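Local atomic coordinates of NDP-N-acetyl-D-galactosaminuronic acid dehydrogenase (Methanosarcina mazei Go1, PDB entry 3G79), a protein that probably catalyses the NAD-dependent oxidation of UDP-N-acetyl-D-mannosamine to the corresponding uronic acid, consuming two NAD molecules and one water per sugar. Residues A247-L252 with R280-P285; I418-G423 with I446-N451; Y58-L63 with F90-D95. All blocks are in the same frame, centred on the assembly; numbering follows the deposited sequence.

Contact 1: A247-L252 with R280-P285; sequences AAINQL and RAVLWP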
loop_
_atom_site.group_PDB
_atom_site.type_symbol
_atom_site.label_atom_id
_atom_site.label_comp_id
_atom_site.label_asym_id
_atom_site.label_seq_id
_atom_site.Cartn_x
_atom_site.Cartn_y
_atom_site.Cartn_z
ATOM N N ALA A 247 3.170 -7.261 4.910
ATOM C CA ALA A 247 3.794 -8.381 4.292
ATOM C C ALA A 247 4.732 -7.864 3.203
ATOM O O ALA A 247 5.819 -8.419 3.051
ATOM C CB ALA A 247 2.784 -9.375 3.767
ATOM N N ALA A 248 4.348 -6.761 2.543
ATOM C CA ALA A 248 5.214 -6.055 1.565
ATOM C C ALA A 248 6.601 -5.692 2.039
ATOM O O ALA A 248 7.569 -6.032 1.317
ATOM C CB ALA A 248 4.546 -4.793 0.993
ATOM N N ILE A 249 6.731 -4.980 3.178
ATOM C CA ILE A 249 8.085 -4.588 3.573
ATOM C C ILE A 249 8.803 -5.797 4.139
ATOM O O ILE A 249 10.017 -5.916 3.954
ATOM C CB ILE A 249 8.257 -3.468 4.667
ATOM C CG1 ILE A 249 6.948 -3.058 5.240
ATOM C CG2 ILE A 249 9.306 -2.331 4.263
ATOM C CD1 ILE A 249 6.519 -4.041 6.269
ATOM N N ASN A 250 8.064 -6.638 4.873
ATOM C CA ASN A 250 8.650 -7.811 5.487
ATOM C C ASN A 250 9.339 -8.550 4.378
ATOM O O ASN A 250 10.479 -8.945 4.514
ATOM C CB ASN A 250 7.588 -8.701 6.156
ATOM C CG ASN A 250 7.268 -8.252 7.573
ATOM O OD1 ASN A 250 8.042 -7.517 8.195
ATOM N ND2 ASN A 250 6.139 -8.711 8.107
ATOM N N GLN A 251 8.634 -8.702 3.275
ATOM C CA GLN A 251 9.174 -9.319 2.078
ATOM C C GLN A 251 10.412 -8.598 1.543
ATOM O O GLN A 251 11.367 -9.241 1.108
ATOM C CB GLN A 251 8.106 -9.343 0.995
ATOM C CG GLN A 251 8.636 -9.547 -0.380
ATOM C CD GLN A 251 8.707 -10.982 -0.761
ATOM O OE1 GLN A 251 9.171 -11.847 0.015
ATOM N NE2 GLN A 251 8.258 -11.268 -1.989
ATOM N N LEU A 252 10.417 -7.281 1.585
ATOM C CA LEU A 252 11.530 -6.562 0.997
ATOM C C LEU A 252 12.715 -6.786 1.932
ATOM O O LEU A 252 13.854 -6.930 1.472
ATOM C CB LEU A 252 11.211 -5.081 0.849
ATOM C CG LEU A 252 11.814 -4.129 -0.167
ATOM C CD1 LEU A 252 12.387 -2.974 0.632
ATOM C CD2 LEU A 252 12.803 -4.729 -1.243
ATOM N N ARG A 280 3.718 5.541 -1.237
ATOM C CA ARG A 280 3.653 4.099 -1.149
ATOM C C ARG A 280 3.304 3.705 0.271
ATOM O O ARG A 280 3.088 2.540 0.558
ATOM C CB ARG A 280 4.976 3.481 -1.590
ATOM C CG ARG A 280 4.968 3.108 -3.059
ATOM C CD ARG A 280 5.942 3.893 -3.926
ATOM N NE ARG A 280 5.315 5.050 -4.504
ATOM C CZ ARG A 280 5.378 5.423 -5.789
ATOM N NH1 ARG A 280 6.047 4.721 -6.669
ATOM N NH2 ARG A 280 4.733 6.521 -6.180
ATOM N N ALA A 281 3.240 4.705 1.152
ATOM C CA ALA A 281 2.835 4.543 2.558
ATOM C C ALA A 281 3.464 3.323 3.235
ATOM O O ALA A 281 2.779 2.514 3.826
ATOM C CB ALA A 281 1.320 4.518 2.671
ATOM N N VAL A 282 4.784 3.248 3.150
ATOM C CA VAL A 282 5.597 2.095 3.575
ATOM C C VAL A 282 5.717 1.946 5.098
ATOM O O VAL A 282 6.262 2.820 5.798
ATOM C CB VAL A 282 7.032 2.178 2.997
ATOM C CG1 VAL A 282 7.803 0.902 3.257
ATOM C CG2 VAL A 282 6.989 2.419 1.533
ATOM N N LEU A 283 5.255 0.801 5.587
ATOM C CA LEU A 283 5.333 0.495 7.005
ATOM C C LEU A 283 6.726 -0.052 7.378
ATOM O O LEU A 283 7.727 0.204 6.689
ATOM C CB LEU A 283 4.207 -0.487 7.375
ATOM C CG LEU A 283 2.772 0.032 7.069
ATOM C CD1 LEU A 283 1.654 -0.981 7.346
ATOM C CD2 LEU A 283 2.492 1.351 7.836
ATOM N N TRP A 284 6.763 -0.818 8.451
ATOM C CA TRP A 284 7.996 -1.257 9.091
ATOM C C TRP A 284 7.942 -2.771 9.160
ATOM O O TRP A 284 6.882 -3.343 9.428
ATOM C CB TRP A 284 8.090 -0.685 10.495
ATOM C CG TRP A 284 8.123 0.821 10.512
ATOM C CD1 TRP A 284 7.037 1.681 10.579
ATOM C CD2 TRP A 284 9.282 1.653 10.449
ATOM N NE1 TRP A 284 7.465 2.998 10.589
ATOM C CE2 TRP A 284 8.835 3.011 10.507
ATOM C CE3 TRP A 284 10.650 1.393 10.391
ATOM C CZ2 TRP A 284 9.720 4.095 10.494
ATOM C CZ3 TRP A 284 11.527 2.460 10.374
ATOM C CH2 TRP A 284 11.059 3.803 10.431
ATOM N N PRO A 285 9.054 -3.423 8.829
ATOM C CA PRO A 285 9.135 -4.903 8.819
ATOM C C PRO A 285 9.404 -5.398 10.258
ATOM O O PRO A 285 9.770 -4.569 11.109
ATOM C CB PRO A 285 10.336 -5.175 7.879
ATOM C CG PRO A 285 11.239 -3.929 8.073
ATOM C CD PRO A 285 10.302 -2.772 8.380
#
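I249 and N250 meet V282, L283, W284 and P285 where the long helix 228-258 is crossed by the loop that leads toward helix 293-305, in the helical central domain of the UDP-glucose/GDP-mannose dehydrogenase family. The chain of 280-285 has no regular structure, and the helix takes it up through two neighbouring side chains.

The apolar part belongs to I249. Its CG2 methyl lies 3.7 Å from CG1 of V282, the two side chains crossing at a slant, while CB of I249 sits 4.2 Å from CB of P285. Its other branch meets the loop backbone instead: CG1 lies 3.7 Å from O of L283, and CD1 comes to 3.3 Å from O of W284. A chi1 of 6° nearly eclipses CG1 with the backbone N, a strained torsion if the model is right at this resolution. R267 holds two carbonyls of the loop, NE bonding O of L283 and NH2 bonding O of V282, and makes a cation-pi contact with the W284 ring.

The polar part belongs to N250. Its two amide ends are used separately: OD1 accepts a hydrogen bond from the backbone N of G286, just past the loop segment, and ND2 is bonded to OD1 of N329. N250 thus joins its own helix 228-258 to the loop and to helix 321-345. Its CG, anti to the carbonyl carbon (chi1 -85°), lies on the P285 side, 4.0 Å from CA of the proline.

The same loop reaches the dimer interface, A281 packing on A281 of the second subunit. Where N250 reaches P285, OD1 stands 2.9 Å from CA and 3.3 Å from CB of the proline.

Contact 2: I418-G423 with I446-N451; sequences IVVLAG and IIDGRN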
loop_
_atom_site.group_PDB
_atom_site.type_symbol
_atom_site.label_atom_id
_atom_site.label_comp_id
_atom_site.label_asym_id
_atom_site.label_seq_id
_atom_site.Cartn_x
_atom_site.Cartn_y
_atom_site.Cartn_z
ATOM N N ILE A 418 20.182 -13.324 22.704
ATOM C CA ILE A 418 19.241 -12.309 23.123
ATOM C C ILE A 418 18.416 -11.898 21.894
ATOM O O ILE A 418 18.963 -11.415 20.879
ATOM C CB ILE A 418 19.935 -11.091 23.774
ATOM C CG1 ILE A 418 20.636 -11.475 25.058
ATOM C CG2 ILE A 418 18.928 -9.976 24.094
ATOM C CD1 ILE A 418 21.862 -10.666 25.303
ATOM N N VAL A 419 17.104 -12.093 22.003
ATOM C CA VAL A 419 16.195 -12.021 20.866
ATOM C C VAL A 419 15.039 -11.029 21.122
ATOM O O VAL A 419 14.279 -11.166 22.076
ATOM C CB VAL A 419 15.673 -13.411 20.530
ATOM C CG1 VAL A 419 14.856 -13.378 19.274
ATOM C CG2 VAL A 419 16.865 -14.371 20.341
ATOM N N VAL A 420 14.941 -10.009 20.280
ATOM C CA VAL A 420 14.066 -8.875 20.581
ATOM C C VAL A 420 12.810 -8.990 19.698
ATOM O O VAL A 420 12.934 -9.034 18.473
ATOM C CB VAL A 420 14.825 -7.521 20.362
ATOM C CG1 VAL A 420 13.923 -6.358 20.632
ATOM C CG2 VAL A 420 16.068 -7.413 21.275
ATOM N N LEU A 421 11.619 -9.083 20.314
ATOM C CA LEU A 421 10.385 -9.331 19.530
ATOM C C LEU A 421 9.294 -8.265 19.669
ATOM O O LEU A 421 8.362 -8.204 18.847
ATOM C CB LEU A 421 9.808 -10.740 19.770
ATOM C CG LEU A 421 10.795 -11.879 19.484
ATOM C CD1 LEU A 421 11.620 -12.165 20.718
ATOM C CD2 LEU A 421 10.088 -13.137 19.045
ATOM N N ALA A 422 9.415 -7.438 20.709
ATOM C CA ALA A 422 8.550 -6.284 20.884
ATOM C C ALA A 422 9.449 -5.086 20.882
ATOM O O ALA A 422 10.554 -5.151 21.399
ATOM C CB ALA A 422 7.838 -6.372 22.174
ATOM N N GLY A 423 9.009 -3.985 20.300
ATOM C CA GLY A 423 9.788 -2.754 20.373
ATOM C C GLY A 423 9.682 -1.932 21.664
ATOM O O GLY A 423 9.899 -0.714 21.627
ATOM N N ILE A 446 22.863 -11.474 19.791
ATOM C CA ILE A 446 21.641 -10.651 19.823
ATOM C C ILE A 446 20.961 -10.674 18.451
ATOM O O ILE A 446 21.601 -10.409 17.457
ATOM C CB ILE A 446 21.909 -9.163 20.322
ATOM C CG1 ILE A 446 20.628 -8.334 20.382
ATOM C CG2 ILE A 446 22.858 -8.409 19.430
ATOM C CD1 ILE A 446 20.124 -8.120 21.748
ATOM N N ILE A 447 19.663 -10.988 18.426
ATOM C CA ILE A 447 18.804 -10.997 17.201
ATOM C C ILE A 447 17.615 -10.020 17.379
ATOM O O ILE A 447 16.812 -10.177 18.311
ATOM C CB ILE A 447 18.232 -12.425 16.924
ATOM C CG1 ILE A 447 19.274 -13.369 16.311
ATOM C CG2 ILE A 447 17.214 -12.367 15.836
ATOM C CD1 ILE A 447 20.349 -13.802 17.154
ATOM N N ASP A 448 17.519 -9.027 16.499
ATOM C CA ASP A 448 16.546 -7.910 16.596
ATOM C C ASP A 448 15.395 -7.998 15.611
ATOM O O ASP A 448 15.593 -7.914 14.401
ATOM C CB ASP A 448 17.244 -6.556 16.349
ATOM C CG ASP A 448 16.364 -5.340 16.728
ATOM O OD1 ASP A 448 15.363 -5.520 17.445
ATOM O OD2 ASP A 448 16.682 -4.196 16.332
ATOM N N GLY A 449 14.183 -8.129 16.130
ATOM C CA GLY A 449 12.994 -8.250 15.293
ATOM C C GLY A 449 12.258 -6.936 15.118
ATOM O O GLY A 449 11.343 -6.813 14.273
ATOM N N ARG A 450 12.677 -5.948 15.892
ATOM C CA ARG A 450 11.962 -4.693 15.990
ATOM C C ARG A 450 12.796 -3.413 15.781
ATOM O O ARG A 450 12.343 -2.342 16.109
ATOM C CB ARG A 450 11.168 -4.658 17.307
ATOM C CG ARG A 450 10.183 -5.812 17.436
ATOM C CD ARG A 450 9.107 -5.800 16.321
ATOM N NE ARG A 450 8.161 -6.909 16.469
ATOM C CZ ARG A 450 7.039 -7.076 15.746
ATOM N NH1 ARG A 450 6.690 -6.187 14.799
ATOM N NH2 ARG A 450 6.241 -8.131 15.990
ATOM N N ASN A 451 13.982 -3.500 15.199
ATOM C CA ASN A 451 14.748 -2.289 14.887
ATOM C C ASN A 451 14.960 -1.378 16.108
ATOM O O ASN A 451 14.883 -0.176 15.973
ATOM C CB ASN A 451 14.086 -1.471 13.760
ATOM C CG ASN A 451 15.018 -0.390 13.179
ATOM O OD1 ASN A 451 16.208 -0.605 13.009
ATOM N ND2 ASN A 451 14.472 0.776 12.886
#
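I418, V419 and V420 run beside I446, I447 and D448 as neighbouring parallel strands of the Rossmann-like sheet in the UDP-binding domain, the two strands of a beta-alpha-beta crossover. Their axes lie 4.5 Å apart and diverge by 8°.

Side chains divide between two faces. On one, I446 CD1 leans across to I418 CG2, modelled at 3.2 Å, too short to be taken literally, and also meets V420 CG2; both pairs meet obliquely. With I446 CG1 anti to the backbone N (chi1 -179°), that carbon lies beside I418 O. On the other face V419 and I447 lie side by side, pointing the same way, with I447 covered by helix 321-345 and V419 by Y378.

D448 shares the face of V420, where its OD1 lies 3.6 Å from V420 CB. That oxygen also accepts from R450 N at 3.1 Å, from above the carboxylate plane, making an Asx turn; OD2 receives the N-H of I453.

Between the backbones, I447 N donates to I418 O, V420 N to I447 O, and G449 N to V420 O. Past the strands R450 folds back over 421-423, bent at chi2 (-61°). NH2 bonds G288 O, and NE donates to L421 O at 2.7 Å, approaching from above that carbonyl's plane.

Contact 3: Y58-L63 with F90-D95; sequences YKIEML and FECTPD
L63 packs on C92 and F90, and I60 on C92 and P94, where the short helix 59-63 lies against strand 90-93 in the NAD-binding Rossmann domain. The strand is the outermost one on this side of the sheet, next to strand 45-49, and the chain between those two strands includes helix 59-63. Helix and strand run nearly antiparallel, at 163°, with their axes 7.6 Å apart.

The buried, closely packed end is at L63. Its CD1 rests 3.6 Å from SG of C92 and 3.9 Å from CB of the same cysteine, and CD2 reaches CE2 of the F90 ring at 4.1 Å. The cysteine SG, anti to its backbone N (chi1 -167°), also lies 3.8 Å from CA of I60. Behind this group, F90 and L63 both touch helix 30-39, and F90 also packs on helix 77-86, so the end at L63 belongs to the buried interior.

Toward I60 and P94 the contact opens to solvent, although I60 still packs closely. P94 is exposed and I60 partly so; I60 crosses the proline at about a right angle, with CD1 3.8 Å from both CB and CD of the ring. Other helix residues turn from the strand: the side chain of E61 points away and is not modelled beyond CB, while K59 leads its end off to bond O of M26 through NZ, so K59 reaches the turn of a probable GxGxxG dinucleotide-binding motif.

The strand's carbonyl at C92 takes a hydrogen bond from ND2 of N64, one residue past the helix segment. A methyl of I60 reaches the same oxygen: CG2 sits 3.5 Å from O of C92.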
loop_
_atom_site.group_PDB
_atom_site.type_symbol
_atom_site.label_atom_id
_atom_site.label_comp_id
_atom_site.label_asym_id
_atom_site.label_seq_id
_atom_site.Cartn_x
_atom_site.Cartn_y
_atom_site.Cartn_z
ATOM N N TYR A 58 -26.899 -4.498 38.084
ATOM C CA TYR A 58 -26.568 -3.207 38.735
ATOM C C TYR A 58 -26.514 -1.950 37.837
ATOM O O TYR A 58 -26.882 -0.842 38.298
ATOM C CB TYR A 58 -25.215 -3.331 39.467
ATOM C CG TYR A 58 -23.986 -3.253 38.566
ATOM C CD1 TYR A 58 -23.580 -4.352 37.804
ATOM C CD2 TYR A 58 -23.240 -2.083 38.481
ATOM C CE1 TYR A 58 -22.451 -4.292 36.954
ATOM C CE2 TYR A 58 -22.102 -1.995 37.640
ATOM C CZ TYR A 58 -21.715 -3.116 36.886
ATOM O OH TYR A 58 -20.600 -3.050 36.070
ATOM N N LYS A 59 -26.053 -2.129 36.587
ATOM C CA LYS A 59 -25.889 -1.049 35.603
ATOM C C LYS A 59 -27.185 -0.283 35.385
ATOM O O LYS A 59 -27.171 0.942 35.168
ATOM C CB LYS A 59 -25.401 -1.609 34.283
ATOM C CG LYS A 59 -24.307 -2.652 34.441
ATOM C CD LYS A 59 -23.225 -2.512 33.422
ATOM C CE LYS A 59 -23.391 -3.471 32.287
ATOM N NZ LYS A 59 -22.084 -3.862 31.697
ATOM N N ILE A 60 -28.313 -0.995 35.496
ATOM C CA ILE A 60 -29.614 -0.360 35.371
ATOM C C ILE A 60 -29.679 0.794 36.371
ATOM O O ILE A 60 -29.909 1.950 35.993
ATOM C CB ILE A 60 -30.793 -1.344 35.588
ATOM C CG1 ILE A 60 -30.651 -2.596 34.717
ATOM C CG2 ILE A 60 -32.155 -0.654 35.321
ATOM C CD1 ILE A 60 -31.780 -3.577 34.899
ATOM N N GLU A 61 -29.439 0.485 37.641
ATOM C CA GLU A 61 -29.599 1.495 38.678
ATOM C C GLU A 61 -28.438 2.483 38.683
ATOM O O GLU A 61 -28.656 3.677 38.889
ATOM C CB GLU A 61 -29.798 0.861 40.058
ATOM N N MET A 62 -27.221 1.993 38.481
ATOM C CA MET A 62 -26.084 2.897 38.398
ATOM C C MET A 62 -26.358 3.954 37.319
ATOM O O MET A 62 -26.451 5.150 37.631
ATOM C CB MET A 62 -24.765 2.166 38.092
ATOM C CG MET A 62 -23.957 1.776 39.297
ATOM S SD MET A 62 -22.291 1.275 38.826
ATOM C CE MET A 62 -21.454 2.850 38.961
ATOM N N LEU A 63 -26.528 3.496 36.077
ATOM C CA LEU A 63 -26.777 4.378 34.952
ATOM C C LEU A 63 -27.902 5.347 35.234
ATOM O O LEU A 63 -27.815 6.531 34.848
ATOM C CB LEU A 63 -27.122 3.587 33.704
ATOM C CG LEU A 63 -25.979 2.975 32.906
ATOM C CD1 LEU A 63 -26.547 1.898 31.994
ATOM C CD2 LEU A 63 -25.277 4.048 32.115
ATOM N N PHE A 90 -32.440 9.889 28.758
ATOM C CA PHE A 90 -31.881 8.562 28.760
ATOM C C PHE A 90 -32.327 7.783 29.991
ATOM O O PHE A 90 -32.446 8.334 31.081
ATOM C CB PHE A 90 -30.366 8.626 28.680
ATOM C CG PHE A 90 -29.703 7.297 28.843
ATOM C CD1 PHE A 90 -29.714 6.359 27.814
ATOM C CD2 PHE A 90 -29.083 6.956 30.038
ATOM C CE1 PHE A 90 -29.117 5.134 27.962
ATOM C CE2 PHE A 90 -28.459 5.702 30.172
ATOM C CZ PHE A 90 -28.492 4.807 29.130
ATOM N N GLU A 91 -32.575 6.499 29.785
ATOM C CA GLU A 91 -33.037 5.603 30.829
ATOM C C GLU A 91 -32.604 4.204 30.440
ATOM O O GLU A 91 -32.670 3.837 29.266
ATOM C CB GLU A 91 -34.559 5.647 30.933
ATOM C CG GLU A 91 -35.125 4.773 32.040
ATOM C CD GLU A 91 -36.623 4.546 31.910
ATOM O OE1 GLU A 91 -37.160 3.673 32.656
ATOM O OE2 GLU A 91 -37.248 5.231 31.053
ATOM N N CYS A 92 -32.142 3.445 31.427
ATOM C CA CYS A 92 -31.802 2.046 31.252
ATOM C C CYS A 92 -32.948 1.194 31.805
ATOM O O CYS A 92 -33.458 1.439 32.906
ATOM C CB CYS A 92 -30.489 1.748 31.975
ATOM S SG CYS A 92 -29.686 0.169 31.612
ATOM N N THR A 93 -33.374 0.221 31.012
ATOM C CA THR A 93 -34.477 -0.669 31.378
ATOM C C THR A 93 -34.203 -2.114 30.953
ATOM O O THR A 93 -33.557 -2.341 29.921
ATOM C CB THR A 93 -35.832 -0.179 30.824
ATOM O OG1 THR A 93 -36.918 -0.955 31.373
ATOM C CG2 THR A 93 -35.863 -0.232 29.279
ATOM N N PRO A 94 -34.634 -3.089 31.802
ATOM C CA PRO A 94 -34.596 -4.568 31.598
ATOM C C PRO A 94 -35.752 -5.052 30.709
ATOM O O PRO A 94 -35.856 -6.237 30.358
ATOM C CB PRO A 94 -34.780 -5.098 33.026
ATOM C CG PRO A 94 -35.677 -4.017 33.690
ATOM C CD PRO A 94 -35.043 -2.749 33.192
ATOM N N ASP A 95 -36.599 -4.103 30.347
ATOM C CA ASP A 95 -37.843 -4.384 29.676
ATOM C C ASP A 95 -37.767 -4.191 28.141
ATOM O O ASP A 95 -38.133 -3.150 27.592
ATOM C CB ASP A 95 -38.959 -3.533 30.317
ATOM C CG ASP A 95 -40.300 -3.812 29.725
ATOM O OD1 ASP A 95 -40.409 -4.867 29.042
ATOM O OD2 ASP A 95 -41.222 -2.995 29.952
#

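Along the chain contact 3 comes first, then contact 1, then contact 2, each closing before the next opens, and each lies in a different domain: NAD-binding, central and UDP-binding. Contact 3 sits at one end of the molecule, its centre about 48 Å from that of contact 1 and about 49 Å from that of contact 2, on the other side of the chain's centre. Contacts 1 and 2 are neighbours, centres about 17 Å apart, and touch where W284 CZ3 lies 4.2 Å from N451 ND2. Helix 321-345 packs against both, joining the central domain to the UDP-binding sheet, whereas the nearest atoms of contact 3 are about 34 and 32 Å from contacts 1 and 2.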